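Local atomic coordinates of MNMC2 (Aquifex aeolicus, PDB entry 3VYW), a protein that acts as a bacterial tRNA methyltransferase that uses S-adenosylmethionine to modify the wobble uridine, working without the oxidase domain usually fused to it. Residues E12-K17 / P292-I297; L211-I216 / L238-G243; V242-E247 / E268-K273. All blocks are in the same frame, centred on the assembly; numbering follows the deposited sequence.

Contact 1 (E12-K17 / P292-I297)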
ATOM      1  N   GLU A  12      14.518  -7.307 -22.299  1.00 39.22           N
ATOM      2  CA  GLU A  12      14.931  -7.187 -23.664  1.00 41.83           C
ATOM      3  C   GLU A  12      13.705  -7.205 -24.503  1.00 42.61           C
ATOM      4  O   GLU A  12      13.565  -6.485 -25.432  1.00 44.02           O
ATOM      5  CB  GLU A  12      15.812  -8.346 -24.041  1.00 46.03           C
ATOM      6  CG  GLU A  12      17.275  -8.121 -23.763  1.00 53.92           C
ATOM      7  CD  GLU A  12      18.084  -9.369 -23.908  1.00 65.90           C
ATOM      8  OE1 GLU A  12      19.290  -9.270 -24.107  1.00 68.41           O
ATOM      9  OE2 GLU A  12      17.509 -10.457 -23.833  1.00 78.26           O
ATOM     10  N   SER A  13      12.795  -8.061 -24.156  1.00 43.11           N
ATOM     11  CA  SER A  13      11.616  -8.164 -24.921  1.00 42.46           C
ATOM     12  C   SER A  13      10.804  -6.897 -24.892  1.00 46.80           C
ATOM     13  O   SER A  13      10.301  -6.481 -25.901  1.00 53.32           O
ATOM     14  CB  SER A  13      10.831  -9.351 -24.429  1.00 38.17           C
ATOM     15  OG  SER A  13       9.481  -9.188 -24.669  1.00 45.75           O
ATOM     16  N   TYR A  14      10.650  -6.296 -23.729  1.00 46.49           N
ATOM     17  CA  TYR A  14       9.880  -5.075 -23.584  1.00 41.71           C
ATOM     18  C   TYR A  14      10.481  -3.900 -24.283  1.00 38.97           C
ATOM     19  O   TYR A  14       9.794  -3.084 -24.803  1.00 36.01           O
ATOM     20  CB  TYR A  14       9.652  -4.754 -22.126  1.00 40.81           C
ATOM     21  CG  TYR A  14       8.918  -3.476 -21.846  1.00 42.17           C
ATOM     22  CD1 TYR A  14       7.587  -3.352 -22.108  1.00 40.53           C
ATOM     23  CD2 TYR A  14       9.556  -2.404 -21.274  1.00 38.22           C
ATOM     24  CE1 TYR A  14       6.918  -2.199 -21.836  1.00 36.63           C
ATOM     25  CE2 TYR A  14       8.883  -1.259 -21.004  1.00 36.39           C
ATOM     26  CZ  TYR A  14       7.565  -1.175 -21.291  1.00 39.37           C
ATOM     27  OH  TYR A  14       6.894  -0.047 -21.017  1.00 39.73           O
ATOM     28  N   LEU A  15      11.779  -3.794 -24.259  1.00 36.61           N
ATOM     29  CA  LEU A  15      12.398  -2.679 -24.923  1.00 45.87           C
ATOM     30  C   LEU A  15      12.163  -2.723 -26.415  1.00 56.80           C
ATOM     31  O   LEU A  15      11.986  -1.714 -27.043  1.00 57.35           O
ATOM     32  CB  LEU A  15      13.867  -2.586 -24.590  1.00 39.15           C
ATOM     33  CG  LEU A  15      14.173  -2.344 -23.138  1.00 40.20           C
ATOM     34  CD1 LEU A  15      15.649  -2.472 -22.880  1.00 37.87           C
ATOM     35  CD2 LEU A  15      13.630  -1.036 -22.620  1.00 31.68           C
ATOM     36  N   ARG A  16      12.195  -3.910 -26.987  1.00 62.99           N
ATOM     37  CA  ARG A  16      11.918  -4.059 -28.392  1.00 60.47           C
ATOM     38  C   ARG A  16      10.493  -3.678 -28.705  1.00 57.00           C
ATOM     39  O   ARG A  16      10.230  -2.971 -29.633  1.00 55.41           O
ATOM     40  CB  ARG A  16      12.207  -5.471 -28.845  1.00 64.63           C
ATOM     41  CG  ARG A  16      11.593  -5.845 -30.174  1.00 70.61           C
ATOM     42  CD  ARG A  16      10.970  -7.219 -30.142  1.00 70.63           C
ATOM     43  NE  ARG A  16      11.953  -8.258 -30.368  1.00 77.05           N
ATOM     44  CZ  ARG A  16      12.416  -8.608 -31.561  1.00 85.87           C
ATOM     45  NH1 ARG A  16      11.983  -8.002 -32.650  1.00 87.75           N
ATOM     46  NH2 ARG A  16      13.304  -9.578 -31.667  1.00 83.53           N
ATOM     47  N   LYS A  17       9.563  -4.105 -27.900  1.00 49.93           N
ATOM     48  CA  LYS A  17       8.219  -3.740 -28.185  1.00 50.56           C
ATOM     49  C   LYS A  17       8.132  -2.241 -28.139  1.00 60.03           C
ATOM     50  O   LYS A  17       7.490  -1.645 -28.962  1.00 67.60           O
ATOM     51  CB  LYS A  17       7.283  -4.365 -27.168  1.00 48.91           C
ATOM     52  CG  LYS A  17       6.118  -3.496 -26.739  1.00 56.12           C
ATOM     53  CD  LYS A  17       5.004  -4.307 -26.107  1.00 45.94           C
ATOM     54  CE  LYS A  17       4.233  -3.525 -25.071  1.00 49.53           C
ATOM     55  NZ  LYS A  17       3.452  -4.382 -24.159  1.00 41.53           N
ATOM     56  N   PRO A 292       3.011  -5.108 -14.219  1.00 39.46           N
ATOM     57  CA  PRO A 292       3.753  -4.550 -13.118  1.00 37.89           C
ATOM     58  C   PRO A 292       5.207  -4.455 -13.433  1.00 36.47           C
ATOM     59  O   PRO A 292       5.798  -3.507 -13.075  1.00 39.50           O
ATOM     60  CB  PRO A 292       3.522  -5.561 -12.034  1.00 35.93           C
ATOM     61  CG  PRO A 292       2.152  -6.019 -12.302  1.00 43.47           C
ATOM     62  CD  PRO A 292       1.905  -5.935 -13.760  1.00 39.29           C
ATOM     63  N   LEU A 293       5.770  -5.422 -14.104  1.00 34.89           N
ATOM     64  CA  LEU A 293       7.171  -5.367 -14.390  1.00 34.86           C
ATOM     65  C   LEU A 293       7.484  -4.216 -15.261  1.00 36.42           C
ATOM     66  O   LEU A 293       8.518  -3.640 -15.161  1.00 37.58           O
ATOM     67  CB  LEU A 293       7.660  -6.642 -14.998  1.00 32.09           C
ATOM     68  CG  LEU A 293       7.832  -7.687 -13.928  1.00 34.86           C
ATOM     69  CD1 LEU A 293       8.119  -9.000 -14.578  1.00 35.59           C
ATOM     70  CD2 LEU A 293       8.922  -7.290 -12.977  1.00 29.13           C
ATOM     71  N   GLU A 294       6.560  -3.936 -16.146  1.00 35.25           N
ATOM     72  CA  GLU A 294       6.635  -2.881 -17.117  1.00 36.23           C
ATOM     73  C   GLU A 294       6.640  -1.512 -16.513  1.00 33.81           C
ATOM     74  O   GLU A 294       7.285  -0.642 -16.975  1.00 29.49           O
ATOM     75  CB  GLU A 294       5.459  -3.012 -18.069  1.00 40.67           C
ATOM     76  CG  GLU A 294       5.773  -3.785 -19.325  1.00 52.36           C
ATOM     77  CD  GLU A 294       4.550  -4.206 -20.082  1.00 56.43           C
ATOM     78  OE1 GLU A 294       3.495  -3.653 -19.847  1.00 59.84           O
ATOM     79  OE2 GLU A 294       4.645  -5.091 -20.912  1.00 61.31           O
ATOM     80  N   ILE A 295       5.838  -1.342 -15.489  1.00 30.02           N
ATOM     81  CA  ILE A 295       5.712  -0.105 -14.789  1.00 31.80           C
ATOM     82  C   ILE A 295       7.004   0.198 -14.131  1.00 31.56           C
ATOM     83  O   ILE A 295       7.434   1.299 -14.099  1.00 38.65           O
ATOM     84  CB  ILE A 295       4.611  -0.195 -13.746  1.00 35.54           C
ATOM     85  CG1 ILE A 295       3.266  -0.194 -14.438  1.00 37.61           C
ATOM     86  CG2 ILE A 295       4.700   0.956 -12.790  1.00 35.01           C
ATOM     87  CD1 ILE A 295       2.110  -0.610 -13.602  1.00 33.13           C
ATOM     88  N   LEU A 296       7.622  -0.817 -13.592  1.00 26.82           N
ATOM     89  CA  LEU A 296       8.931  -0.704 -13.050  1.00 26.93           C
ATOM     90  C   LEU A 296       9.967  -0.359 -14.084  1.00 30.40           C
ATOM     91  O   LEU A 296      10.797   0.453 -13.839  1.00 40.27           O
ATOM     92  CB  LEU A 296       9.307  -1.991 -12.320  1.00 25.44           C
ATOM     93  CG  LEU A 296      10.699  -2.120 -11.702  1.00 24.74           C
ATOM     94  CD1 LEU A 296      10.966  -1.056 -10.681  1.00 26.32           C
ATOM     95  CD2 LEU A 296      10.905  -3.448 -11.061  1.00 18.89           C
ATOM     96  N   ILE A 297       9.933  -0.986 -15.235  1.00 27.70           N
ATOM     97  CA  ILE A 297      10.896  -0.709 -16.255  1.00 26.09           C
ATOM     98  C   ILE A 297      10.799   0.719 -16.737  1.00 26.28           C
ATOM     99  O   ILE A 297      11.766   1.384 -16.886  1.00 25.02           O
ATOM    100  CB  ILE A 297      10.751  -1.665 -17.440  1.00 28.42           C
ATOM    101  CG1 ILE A 297      11.176  -3.066 -17.061  1.00 28.75           C
ATOM    102  CG2 ILE A 297      11.592  -1.202 -18.594  1.00 23.46           C
ATOM    103  CD1 ILE A 297      10.714  -4.139 -18.006  1.00 24.19           C
TER
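Tyr14 lays one face of its ring over the aliphatic part of Glu294 and passes its CD2 side along Ile297. The ring leaves helix 3-18 with CG anti to the backbone N (chi1 177°), which turns it toward helix 292-303. The Glu294 carboxylate continues the overlap, its plane only 23° from that of the ring, with OE2 3.6 Å from Tyr14 CD1. Ile297 brings up its CG2 branch, 3.6 Å from Tyr14 CD2, and its CD1 follows at 3.9 Å from the same CD2 atom; the two side chains run past each other in opposite senses. The phenol end is held by a hydrogen bond between Tyr14 OH and OD1 of Asp298, the residue after Ile297 on helix 292-303. At the solvent side Lys17 comes in roughly at right angles to Glu294 and makes a stretched salt bridge, NZ to OE2 3.5 Å. With the segment axes 11.1 Å apart and crossing at -72°, the gap is spanned by long side chains. The result is a steep helix-helix crossing bridged by a buried tyrosine, joining the first helix of the chain to the last.

Contact 2 (L211-I216 / L238-G243)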
ATOM      1  N   LEU A 211      -6.991   7.799  -8.602  1.00 40.37           N
ATOM      2  CA  LEU A 211      -8.240   7.142  -8.377  1.00 40.24           C
ATOM      3  C   LEU A 211      -8.548   7.056  -6.911  1.00 41.52           C
ATOM      4  O   LEU A 211      -9.657   7.124  -6.514  1.00 44.46           O
ATOM      5  CB  LEU A 211      -8.266   5.791  -9.038  1.00 37.95           C
ATOM      6  CG  LEU A 211      -8.091   5.800 -10.533  1.00 39.81           C
ATOM      7  CD1 LEU A 211      -7.873   4.391 -10.981  1.00 39.76           C
ATOM      8  CD2 LEU A 211      -9.301   6.352 -11.224  1.00 34.62           C
ATOM      9  N   ILE A 212      -7.529   6.862  -6.117  1.00 42.96           N
ATOM     10  CA  ILE A 212      -7.652   6.847  -4.692  1.00 39.54           C
ATOM     11  C   ILE A 212      -8.066   8.177  -4.189  1.00 38.59           C
ATOM     12  O   ILE A 212      -8.730   8.257  -3.229  1.00 42.41           O
ATOM     13  CB  ILE A 212      -6.355   6.446  -4.002  1.00 35.63           C
ATOM     14  CG1 ILE A 212      -6.046   5.000  -4.274  1.00 36.84           C
ATOM     15  CG2 ILE A 212      -6.465   6.646  -2.513  1.00 31.95           C
ATOM     16  CD1 ILE A 212      -6.437   4.100  -3.144  1.00 36.74           C
ATOM     17  N   LYS A 213      -7.597   9.218  -4.832  1.00 41.60           N
ATOM     18  CA  LYS A 213      -7.848  10.582  -4.430  1.00 43.31           C
ATOM     19  C   LYS A 213      -9.314  10.931  -4.516  1.00 41.75           C
ATOM     20  O   LYS A 213      -9.827  11.621  -3.701  1.00 39.03           O
ATOM     21  CB  LYS A 213      -7.030  11.523  -5.290  1.00 40.61           C
ATOM     22  CG  LYS A 213      -6.865  12.918  -4.741  1.00 48.39           C
ATOM     23  CD  LYS A 213      -7.062  13.963  -5.810  1.00 43.33           C
ATOM     24  CE  LYS A 213      -6.667  15.320  -5.314  1.00 42.16           C
ATOM     25  NZ  LYS A 213      -6.201  16.205  -6.400  1.00 40.71           N
ATOM     26  N   GLU A 214      -9.971  10.424  -5.532  1.00 39.59           N
ATOM     27  CA  GLU A 214     -11.344  10.699  -5.760  1.00 41.36           C
ATOM     28  C   GLU A 214     -12.148  10.128  -4.634  1.00 43.26           C
ATOM     29  O   GLU A 214     -13.268  10.480  -4.425  1.00 48.09           O
ATOM     30  CB  GLU A 214     -11.789  10.101  -7.068  1.00 47.44           C
ATOM     31  CG  GLU A 214     -11.302  10.824  -8.283  1.00 51.50           C
ATOM     32  CD  GLU A 214     -11.321   9.938  -9.496  1.00 69.61           C
ATOM     33  OE1 GLU A 214     -10.599  10.205 -10.469  1.00 74.34           O
ATOM     34  OE2 GLU A 214     -12.066   8.962  -9.486  1.00 74.69           O
ATOM     35  N   ARG A 215     -11.556   9.218  -3.906  1.00 42.25           N
ATOM     36  CA  ARG A 215     -12.274   8.462  -2.936  1.00 34.05           C
ATOM     37  C   ARG A 215     -11.925   8.785  -1.521  1.00 36.01           C
ATOM     38  O   ARG A 215     -12.224   8.047  -0.637  1.00 35.62           O
ATOM     39  CB  ARG A 215     -12.110   7.001  -3.232  1.00 39.65           C
ATOM     40  CG  ARG A 215     -13.261   6.452  -4.024  1.00 45.85           C
ATOM     41  CD  ARG A 215     -12.864   5.439  -5.055  1.00 47.04           C
ATOM     42  NE  ARG A 215     -12.671   6.054  -6.332  1.00 54.97           N
ATOM     43  CZ  ARG A 215     -13.109   5.552  -7.454  1.00 53.38           C
ATOM     44  NH1 ARG A 215     -13.785   4.440  -7.441  1.00 62.45           N
ATOM     45  NH2 ARG A 215     -12.883   6.166  -8.578  1.00 55.24           N
ATOM     46  N   ILE A 216     -11.293   9.911  -1.307  1.00 40.18           N
ATOM     47  CA  ILE A 216     -10.906  10.285   0.026  1.00 38.60           C
ATOM     48  C   ILE A 216     -11.489  11.607   0.426  1.00 47.90           C
ATOM     49  O   ILE A 216     -11.514  12.531  -0.341  1.00 52.18           O
ATOM     50  CB  ILE A 216      -9.391  10.276   0.219  1.00 33.40           C
ATOM     51  CG1 ILE A 216      -9.035  10.485   1.676  1.00 32.08           C
ATOM     52  CG2 ILE A 216      -8.743  11.328  -0.609  1.00 33.23           C
ATOM     53  CD1 ILE A 216      -7.577  10.399   1.968  1.00 28.64           C
ATOM     54  N   LEU A 238      -0.507  15.266  -6.798  1.00 37.25           N
ATOM     55  CA  LEU A 238      -1.943  15.154  -6.724  1.00 36.90           C
ATOM     56  C   LEU A 238      -2.537  16.128  -5.743  1.00 36.98           C
ATOM     57  O   LEU A 238      -3.711  16.261  -5.642  1.00 37.54           O
ATOM     58  CB  LEU A 238      -2.333  13.742  -6.366  1.00 32.55           C
ATOM     59  CG  LEU A 238      -2.091  12.694  -7.430  1.00 36.98           C
ATOM     60  CD1 LEU A 238      -2.372  11.322  -6.909  1.00 29.89           C
ATOM     61  CD2 LEU A 238      -2.944  12.953  -8.636  1.00 34.50           C
ATOM     62  N   GLY A 239      -1.696  16.868  -5.078  1.00 37.66           N
ATOM     63  CA  GLY A 239      -2.139  17.872  -4.161  1.00 37.24           C
ATOM     64  C   GLY A 239      -2.222  17.562  -2.710  1.00 39.61           C
ATOM     65  O   GLY A 239      -2.690  18.349  -1.976  1.00 41.22           O
ATOM     66  N   PHE A 240      -1.752  16.412  -2.302  1.00 38.73           N
ATOM     67  CA  PHE A 240      -1.694  16.077  -0.908  1.00 36.06           C
ATOM     68  C   PHE A 240      -0.607  16.825  -0.206  1.00 37.13           C
ATOM     69  O   PHE A 240       0.338  17.221  -0.798  1.00 33.54           O
ATOM     70  CB  PHE A 240      -1.447  14.598  -0.731  1.00 31.93           C
ATOM     71  CG  PHE A 240      -2.572  13.745  -1.148  1.00 31.15           C
ATOM     72  CD1 PHE A 240      -2.633  13.276  -2.406  1.00 29.71           C
ATOM     73  CD2 PHE A 240      -3.544  13.387  -0.271  1.00 32.66           C
ATOM     74  CE1 PHE A 240      -3.654  12.486  -2.799  1.00 31.22           C
ATOM     75  CE2 PHE A 240      -4.580  12.602  -0.658  1.00 29.32           C
ATOM     76  CZ  PHE A 240      -4.629  12.144  -1.926  1.00 30.65           C
ATOM     77  N   LYS A 241      -0.779  17.000   1.085  1.00 41.78           N
ATOM     78  CA  LYS A 241       0.235  17.484   1.964  1.00 41.35           C
ATOM     79  C   LYS A 241       0.864  16.222   2.434  1.00 43.00           C
ATOM     80  O   LYS A 241       0.196  15.312   2.769  1.00 42.04           O
ATOM     81  CB  LYS A 241      -0.388  18.190   3.150  1.00 47.87           C
ATOM     82  CG  LYS A 241      -1.106  19.482   2.836  1.00 56.46           C
ATOM     83  CD  LYS A 241      -2.127  19.793   3.916  1.00 62.17           C
ATOM     84  CE  LYS A 241      -2.233  21.275   4.147  1.00 66.56           C
ATOM     85  NZ  LYS A 241      -2.389  21.657   5.570  1.00 69.77           N
ATOM     86  N   VAL A 242       2.166  16.155   2.419  1.00 41.96           N
ATOM     87  CA  VAL A 242       2.843  14.932   2.707  1.00 35.95           C
ATOM     88  C   VAL A 242       3.722  15.066   3.916  1.00 34.54           C
ATOM     89  O   VAL A 242       4.483  15.963   4.020  1.00 35.33           O
ATOM     90  CB  VAL A 242       3.662  14.499   1.497  1.00 32.85           C
ATOM     91  CG1 VAL A 242       4.236  13.132   1.698  1.00 29.63           C
ATOM     92  CG2 VAL A 242       2.822  14.552   0.260  1.00 27.47           C
ATOM     93  N   GLY A 243       3.588  14.141   4.829  1.00 38.98           N
ATOM     94  CA  GLY A 243       4.250  14.178   6.095  1.00 34.06           C
ATOM     95  C   GLY A 243       4.713  12.832   6.535  1.00 40.09           C
ATOM     96  O   GLY A 243       4.472  11.856   5.888  1.00 39.32           O
TER
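Lys213 meets Phe240 first and Leu238 last, so its chain can be traced from one to the other. CB lies 4.2 Å from Phe240 CZ, at the outer limit of contact. With CG anti to the backbone N (chi1 -163°), the chain starts out toward the ring, and CG comes closer, 3.7 Å from Phe240 CZ and almost as near to CE1, approaching obliquely. A bend at chi2 (-136°) then carries the chain off the ring toward the Leu238 carbonyl; the two side chains slide past each other in opposite directions. CD starts to draw near that carbonyl, and CE comes to 3.1 Å from Leu238 O. The chain finishes with NZ donating to Leu238 O over 2.6 Å, in the carbonyl plane and with a C=O...N angle of 157°. That oxygen lies at the C-terminal end of helix 229-237, just before the Schellman glycine, Gly239, so the positive charge arrives at the carbonyl end of a helix, a position it is likely to find favourable. Next to Lys213, at CE2, Ile216 brings its CG2 to the edge of the Phe240 ring, near its plane, 4.4 Å away. Ile216 ends the type I turn that starts at Lys213. Around this group, Leu238 packs on Leu206 and Leu209 of helix 206-213, while Phe240 also rests on Leu235 of helix 229-237. The contact thus joins the C-terminal parts of helices 206-213 and 229-237 where the chain passes into strands 216-217 and 241-246.

Contact 3 (V242-E247 / E268-K273); sequences VGSSRE and ENEVRK
Ser244 and Glu270 meet through a single hydrogen bond, and the contact consists of little else. Ser244 OG donates to Glu270 OE2 over 3.0 Å, coming to the oxygen on its syn side and 18° out of the carboxylate plane. OE1 of Glu270 is hardly further from Ser244 OG, at 3.1 Å, so the hydroxyl stands before the mouth of the carboxylate. The serine torsion, with OG anti to the carbonyl carbon (chi1 -79°), aims the hydroxyl at the helix, and the glutamate answers with a chain stretched out beyond CG. Van der Waals contact adds one approach, Ser244 CB to Glu270 OE1 at 3.7 Å.

Charge comes from a third residue. Arg232 of helix 229-237 makes a salt bridge to Glu270 OE2 through NH1, the stronger partner of that oxygen, and its NH2 bonds weakly to Ser244 OG, so arginine, serine and glutamate form a small polar cluster in which the serine and the glutamate are buried. OE1 is turned to the backbone N of Glu267 in a weak bond. Replacing Glu270 with an alanine would probably leave Arg232 without this counter-charge and Ser244 OG without its acceptor.

Backbone bonds of Gly243 to Val256 and of Ser245 to Gly254 tie strand 241-246 to the antiparallel strand 253-258. Strand 241-246 is the outermost on this side of the mixed sheet, and the reversed 253-258 lies between it and 220-224, the arrangement characteristic of the Rossmann-like class I methyltransferase fold, with helix 268-276 fixed beside the edge.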
ATOM      1  N   VAL A 242       2.166  16.155   2.419  1.00 41.96           N
ATOM      2  CA  VAL A 242       2.843  14.932   2.707  1.00 35.95           C
ATOM      3  C   VAL A 242       3.722  15.066   3.916  1.00 34.54           C
ATOM      4  O   VAL A 242       4.483  15.963   4.020  1.00 35.33           O
ATOM      5  CB  VAL A 242       3.662  14.499   1.497  1.00 32.85           C
ATOM      6  CG1 VAL A 242       4.236  13.132   1.698  1.00 29.63           C
ATOM      7  CG2 VAL A 242       2.822  14.552   0.260  1.00 27.47           C
ATOM      8  N   GLY A 243       3.588  14.141   4.829  1.00 38.98           N
ATOM      9  CA  GLY A 243       4.250  14.178   6.095  1.00 34.06           C
ATOM     10  C   GLY A 243       4.713  12.832   6.535  1.00 40.09           C
ATOM     11  O   GLY A 243       4.472  11.856   5.888  1.00 39.32           O
ATOM     12  N   SER A 244       5.342  12.785   7.678  1.00 42.83           N
ATOM     13  CA  SER A 244       5.909  11.568   8.174  1.00 47.02           C
ATOM     14  C   SER A 244       5.443  11.084   9.532  1.00 47.35           C
ATOM     15  O   SER A 244       5.220  11.825  10.433  1.00 47.51           O
ATOM     16  CB  SER A 244       7.412  11.684   8.187  1.00 45.97           C
ATOM     17  OG  SER A 244       7.927  11.494   6.908  1.00 53.59           O
ATOM     18  N   SER A 245       5.389   9.782   9.667  1.00 50.62           N
ATOM     19  CA  SER A 245       5.162   9.129  10.934  1.00 58.91           C
ATOM     20  C   SER A 245       6.368   8.291  11.315  1.00 64.15           C
ATOM     21  O   SER A 245       6.968   7.685  10.479  1.00 71.62           O
ATOM     22  CB  SER A 245       3.948   8.234  10.844  1.00 54.41           C
ATOM     23  OG  SER A 245       3.963   7.443   9.686  1.00 50.16           O
ATOM     24  N   ARG A 246       6.717   8.214  12.579  1.00 80.08           N
ATOM     25  CA  ARG A 246       7.805   7.322  12.960  1.00 95.29           C
ATOM     26  C   ARG A 246       7.632   6.364  14.153  1.00110.52           C
ATOM     27  O   ARG A 246       7.011   6.695  15.158  1.00122.42           O
ATOM     28  CB  ARG A 246       9.049   8.133  13.184  1.00 98.11           C
ATOM     29  CG  ARG A 246       8.961   9.021  14.398  1.00102.01           C
ATOM     30  CD  ARG A 246       7.665   9.789  14.427  1.00108.30           C
ATOM     31  NE  ARG A 246       6.569   8.907  14.749  1.00113.99           N
ATOM     32  CZ  ARG A 246       5.311   9.127  14.407  1.00115.21           C
ATOM     33  NH1 ARG A 246       4.973  10.243  13.774  1.00112.27           N
ATOM     34  NH2 ARG A 246       4.392   8.237  14.725  1.00116.20           N
ATOM     35  N   GLU A 247       8.124   5.058  13.852  1.00121.51           N
ATOM     36  CA  GLU A 247       8.599   4.422  15.179  1.00134.59           C
ATOM     37  C   GLU A 247       9.889   3.663  14.876  1.00145.75           C
ATOM     38  O   GLU A 247       9.937   2.455  15.028  1.00146.58           O
ATOM     39  CB  GLU A 247       7.437   3.558  15.719  1.00130.82           C
ATOM     40  CG  GLU A 247       7.658   2.058  15.779  1.00130.22           C
ATOM     41  CD  GLU A 247       7.058   1.327  14.588  1.00134.46           C
ATOM     42  OE1 GLU A 247       7.640   1.399  13.511  1.00144.54           O
ATOM     43  OE2 GLU A 247       6.014   0.677  14.706  1.00125.82           O
ATOM     44  N   GLU A 268      14.094  17.724   7.516  1.00 55.48           N
ATOM     45  CA  GLU A 268      14.914  18.401   6.554  1.00 53.30           C
ATOM     46  C   GLU A 268      15.519  17.475   5.537  1.00 46.21           C
ATOM     47  O   GLU A 268      15.460  17.763   4.386  1.00 43.59           O
ATOM     48  CB  GLU A 268      16.018  19.156   7.288  1.00 55.63           C
ATOM     49  CG  GLU A 268      17.106  19.743   6.411  1.00 70.34           C
ATOM     50  CD  GLU A 268      18.378  18.918   6.394  1.00 86.71           C
ATOM     51  OE1 GLU A 268      19.015  18.822   5.334  1.00 90.36           O
ATOM     52  OE2 GLU A 268      18.748  18.353   7.436  1.00 97.76           O
ATOM     53  N   ASN A 269      16.076  16.363   5.976  1.00 45.76           N
ATOM     54  CA  ASN A 269      16.765  15.423   5.109  1.00 45.70           C
ATOM     55  C   ASN A 269      15.845  14.704   4.164  1.00 48.49           C
ATOM     56  O   ASN A 269      16.241  14.242   3.129  1.00 41.90           O
ATOM     57  CB  ASN A 269      17.588  14.448   5.908  1.00 51.60           C
ATOM     58  CG  ASN A 269      16.774  13.712   6.938  1.00 66.71           C
ATOM     59  OD1 ASN A 269      16.630  12.508   6.882  1.00 71.76           O
ATOM     60  ND2 ASN A 269      16.250  14.439   7.903  1.00 72.79           N
ATOM     61  N   GLU A 270      14.615  14.570   4.591  1.00 40.81           N
ATOM     62  CA  GLU A 270      13.580  13.990   3.801  1.00 41.73           C
ATOM     63  C   GLU A 270      13.205  14.828   2.630  1.00 39.38           C
ATOM     64  O   GLU A 270      12.997  14.340   1.572  1.00 38.37           O
ATOM     65  CB  GLU A 270      12.369  13.746   4.663  1.00 46.26           C
ATOM     66  CG  GLU A 270      12.472  12.473   5.450  1.00 51.44           C
ATOM     67  CD  GLU A 270      11.188  12.085   6.134  1.00 67.46           C
ATOM     68  OE1 GLU A 270      10.704  12.847   6.978  1.00 66.44           O
ATOM     69  OE2 GLU A 270      10.666  11.000   5.841  1.00 65.10           O
ATOM     70  N   VAL A 271      13.083  16.100   2.871  1.00 38.44           N
ATOM     71  CA  VAL A 271      12.767  17.084   1.873  1.00 35.33           C
ATOM     72  C   VAL A 271      13.855  17.211   0.865  1.00 31.18           C
ATOM     73  O   VAL A 271      13.627  17.426  -0.280  1.00 31.85           O
ATOM     74  CB  VAL A 271      12.503  18.418   2.546  1.00 36.16           C
ATOM     75  CG1 VAL A 271      12.117  19.447   1.545  1.00 34.81           C
ATOM     76  CG2 VAL A 271      11.400  18.244   3.543  1.00 37.81           C
ATOM     77  N   ARG A 272      15.058  17.122   1.363  1.00 29.04           N
ATOM     78  CA  ARG A 272      16.238  17.241   0.583  1.00 29.05           C
ATOM     79  C   ARG A 272      16.349  16.143  -0.414  1.00 31.86           C
ATOM     80  O   ARG A 272      16.701  16.357  -1.519  1.00 32.95           O
ATOM     81  CB  ARG A 272      17.422  17.228   1.524  1.00 29.29           C
ATOM     82  CG  ARG A 272      18.751  17.383   0.853  1.00 32.65           C
ATOM     83  CD  ARG A 272      19.867  17.751   1.809  1.00 38.65           C
ATOM     84  NE  ARG A 272      20.975  18.298   1.065  1.00 43.95           N
ATOM     85  CZ  ARG A 272      21.887  17.567   0.446  1.00 55.82           C
ATOM     86  NH1 ARG A 272      21.851  16.262   0.521  1.00 54.13           N
ATOM     87  NH2 ARG A 272      22.837  18.144  -0.256  1.00 55.58           N
ATOM     88  N   LYS A 273      16.076  14.940   0.022  1.00 32.66           N
ATOM     89  CA  LYS A 273      16.103  13.789  -0.812  1.00 34.04           C
ATOM     90  C   LYS A 273      15.045  13.883  -1.844  1.00 33.64           C
ATOM     91  O   LYS A 273      15.222  13.497  -2.959  1.00 34.25           O
ATOM     92  CB  LYS A 273      15.827  12.578   0.024  1.00 36.65           C
ATOM     93  CG  LYS A 273      17.020  11.787   0.410  1.00 37.20           C
ATOM     94  CD  LYS A 273      16.541  10.609   1.197  1.00 52.83           C
ATOM     95  CE  LYS A 273      16.705  10.838   2.676  1.00 61.99           C
ATOM     96  NZ  LYS A 273      15.889   9.884   3.472  1.00 66.84           N
TER

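How the contacts relate
Contacts 2 and 3 are neighbours: they share Val242 and Gly243 on strand 241-246, with centres 17 Å apart; contact 2 involves the residues leading into the strand, contact 3 its Ser244. Both are nested inside the long loop that contact 1 closes between the two ends of the chain. Contact 1 stands apart, its centre 28 Å from that of contact 2 and 31 Å from that of contact 3, yet helix 268-276 of contact 3 and helix 292-303 of contact 1 are successive helices in the chain. Contact 1 is also nearest the annotated site: the Glu294 side chain is about 9 Å from that of the S-adenosylmethionine-binding Glu202 and about 13 Å from the ligand.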